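Long-range contact in conserved hypothetical membrane lipoprotein (Ureaplasma parvum serovar 3 str. ATCC 700970, PDB 3JVC), which is of unknown function but is probably a lipid-anchored membrane protein, represented here by its lipoprotein-associated type-17 domain: residues A[59-64]-A[82-87]. Numbering follows the deposited sequence.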
loop_
_atom_site.group_PDB
_atom_site.type_symbol
_atom_site.label_atom_id
_atom_site.label_comp_id
_atom_site.label_asym_id
_atom_site.label_seq_id
_atom_site.Cartn_x
_atom_site.Cartn_y
_atom_site.Cartn_z
ATOM N N LYS A 59 5.125 1.980 -8.911
ATOM C CA LYS A 59 5.391 2.995 -7.916
ATOM C C LYS A 59 4.144 3.157 -7.060
ATOM O O LYS A 59 3.010 3.041 -7.558
ATOM C CB LYS A 59 5.726 4.330 -8.595
ATOM C CG LYS A 59 7.159 4.791 -8.427
ATOM C CD LYS A 59 8.123 3.828 -9.065
ATOM C CE LYS A 59 9.562 4.284 -8.879
ATOM N NZ LYS A 59 10.527 3.247 -9.350
ATOM N N ILE A 60 4.351 3.376 -5.764
ATOM C CA ILE A 60 3.222 3.613 -4.882
ATOM C C ILE A 60 3.302 5.095 -4.580
ATOM O O ILE A 60 4.248 5.570 -3.969
ATOM C CB ILE A 60 3.295 2.808 -3.583
ATOM C CG1 ILE A 60 2.941 1.348 -3.855
ATOM C CG2 ILE A 60 2.304 3.377 -2.568
ATOM C CD1 ILE A 60 3.013 0.468 -2.620
ATOM N N ILE A 61 2.296 5.820 -5.048
ATOM C CA ILE A 61 2.240 7.261 -4.889
ATOM C C ILE A 61 1.388 7.676 -3.699
ATOM O O ILE A 61 1.607 8.732 -3.111
ATOM C CB ILE A 61 1.694 7.914 -6.187
ATOM C CG1 ILE A 61 0.222 7.546 -6.390
ATOM C CG2 ILE A 61 2.479 7.414 -7.373
ATOM C CD1 ILE A 61 -0.350 8.017 -7.712
ATOM N N ASN A 62 0.418 6.851 -3.347
ATOM C CA ASN A 62 -0.439 7.171 -2.212
ATOM C C ASN A 62 -1.050 5.938 -1.589
ATOM O O ASN A 62 -1.203 4.889 -2.218
ATOM C CB ASN A 62 -1.611 8.097 -2.607
ATOM C CG ASN A 62 -1.159 9.427 -3.151
ATOM O OD1 ASN A 62 -1.200 9.660 -4.360
ATOM N ND2 ASN A 62 -0.712 10.312 -2.256
ATOM N N PHE A 63 -1.411 6.115 -0.333
ATOM C CA PHE A 63 -2.072 5.111 0.473
ATOM C C PHE A 63 -3.333 5.823 0.937
ATOM O O PHE A 63 -3.258 6.901 1.541
ATOM C CB PHE A 63 -1.215 4.755 1.687
ATOM C CG PHE A 63 -0.021 3.917 1.360
ATOM C CD1 PHE A 63 -0.170 2.572 1.044
ATOM C CD2 PHE A 63 1.258 4.463 1.398
ATOM C CE1 PHE A 63 0.931 1.776 0.768
ATOM C CE2 PHE A 63 2.375 3.680 1.123
ATOM C CZ PHE A 63 2.212 2.328 0.810
ATOM N N LEU A 64 -4.484 5.240 0.629
ATOM C CA LEU A 64 -5.751 5.811 1.040
ATOM C C LEU A 64 -6.443 4.808 1.934
ATOM O O LEU A 64 -6.134 3.616 1.888
ATOM C CB LEU A 64 -6.636 6.092 -0.174
ATOM C CG LEU A 64 -6.171 7.151 -1.177
ATOM C CD1 LEU A 64 -7.366 7.663 -1.987
ATOM C CD2 LEU A 64 -5.551 8.311 -0.446
ATOM N N SER A 82 -2.603 3.559 -4.059
ATOM C CA SER A 82 -2.713 4.301 -5.311
ATOM C C SER A 82 -1.422 3.990 -6.060
ATOM O O SER A 82 -0.331 4.361 -5.609
ATOM C CB SER A 82 -2.806 5.804 -5.041
ATOM O OG SER A 82 -2.828 6.548 -6.253
ATOM N N LEU A 83 -1.537 3.301 -7.186
ATOM C CA LEU A 83 -0.346 2.943 -7.958
ATOM C C LEU A 83 -0.197 3.700 -9.281
ATOM O O LEU A 83 -1.173 3.927 -9.985
ATOM C CB LEU A 83 -0.347 1.441 -8.270
ATOM C CG LEU A 83 -0.638 0.365 -7.222
ATOM C CD1 LEU A 83 -0.370 -1.023 -7.853
ATOM C CD2 LEU A 83 0.223 0.571 -5.989
ATOM N N MET A 84 1.032 4.069 -9.618
ATOM C CA MET A 84 1.338 4.741 -10.887
ATOM C C MET A 84 2.201 3.749 -11.667
ATOM O O MET A 84 3.387 3.602 -11.387
ATOM C CB MET A 84 2.115 6.043 -10.642
ATOM C CG MET A 84 2.545 6.770 -11.910
ATOM S SD MET A 84 3.517 8.248 -11.536
ATOM C CE MET A 84 5.133 7.507 -11.149
ATOM N N LEU A 85 1.593 3.071 -12.631
ATOM C CA LEU A 85 2.270 2.067 -13.445
ATOM C C LEU A 85 2.814 2.613 -14.778
ATOM O O LEU A 85 2.066 3.171 -15.585
ATOM C CB LEU A 85 1.280 0.932 -13.713
ATOM C CG LEU A 85 0.583 0.441 -12.442
ATOM C CD1 LEU A 85 -0.703 -0.291 -12.760
ATOM C CD2 LEU A 85 1.545 -0.439 -11.689
ATOM N N THR A 86 4.115 2.443 -15.011
ATOM C CA THR A 86 4.742 2.908 -16.250
ATOM C C THR A 86 5.030 1.733 -17.197
ATOM O O THR A 86 5.499 0.677 -16.767
ATOM C CB THR A 86 6.066 3.630 -15.973
ATOM O OG1 THR A 86 5.927 4.480 -14.827
ATOM C CG2 THR A 86 6.449 4.483 -17.170
ATOM N N ASP A 87 4.731 1.924 -18.481
ATOM C CA ASP A 87 4.938 0.909 -19.517
ATOM C C ASP A 87 6.315 1.178 -20.129
ATOM O O ASP A 87 6.491 2.149 -20.857
ATOM C CB ASP A 87 3.846 1.047 -20.587
ATOM C CG ASP A 87 3.986 0.026 -21.719
ATOM O OD1 ASP A 87 5.134 -0.390 -22.022
ATOM O OD2 ASP A 87 2.943 -0.344 -22.317
HETATM O O HOH W 1 -3.042 9.143 -5.878
#
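Two successive backbone amides converge on the carbonyl oxygen of Ser82: Ile61 N donates to Ser82 O at 3.1 Å, nearly in line with the C=O bond, and Asn62 N adds a weak second bond to the same atom. Ile61 and Asn62 thus both stand opposite Ser82, which makes this a classic beta bulge, one extra residue on strand 56-64 in an otherwise regular antiparallel pairing. Ser82 N answers with a bond to Asn62 O (2.7 Å). On the other side of the bulge, Met84 N reaches Lys59 O at 3.0 Å, while the return bond from Lys59 N is weak. The N-to-C directions of segments 59-64 and 82-87 make 149°, antiparallel with a marked twist.

The extra residue changes where the side chains go. Ile61 holds CG1 between its own backbone N and carbonyl carbon (chi1 68°), which lays that branch beside the Ser82 hydroxyl. Its other branch, CG2, packs against Met84 CB at 3.6 Å, the two side chains set roughly perpendicular. Asn62 and Ser82 share this face, CB against CB. The opposite face is oily: Ile60 and Leu83 run alongside each other in the same direction, with Ile60 CG1 3.5 Å from Leu83 CD2, while Ile60 CG2 rests over one face of the Phe63 ring toward its rim.

The pair joins an outer strand, 56-64, to the central strand, 79-87, of a three-stranded antiparallel sheet, with helix 70-76 in the connection between them. Leu83 and Leu85 turn their backbone bonds to Lys96 and Tyr94 of strand 93-100, and Ile60 and Phe63 pack on Ile45 of strand 45-49, which belongs to the second, two-stranded sheet of the domain.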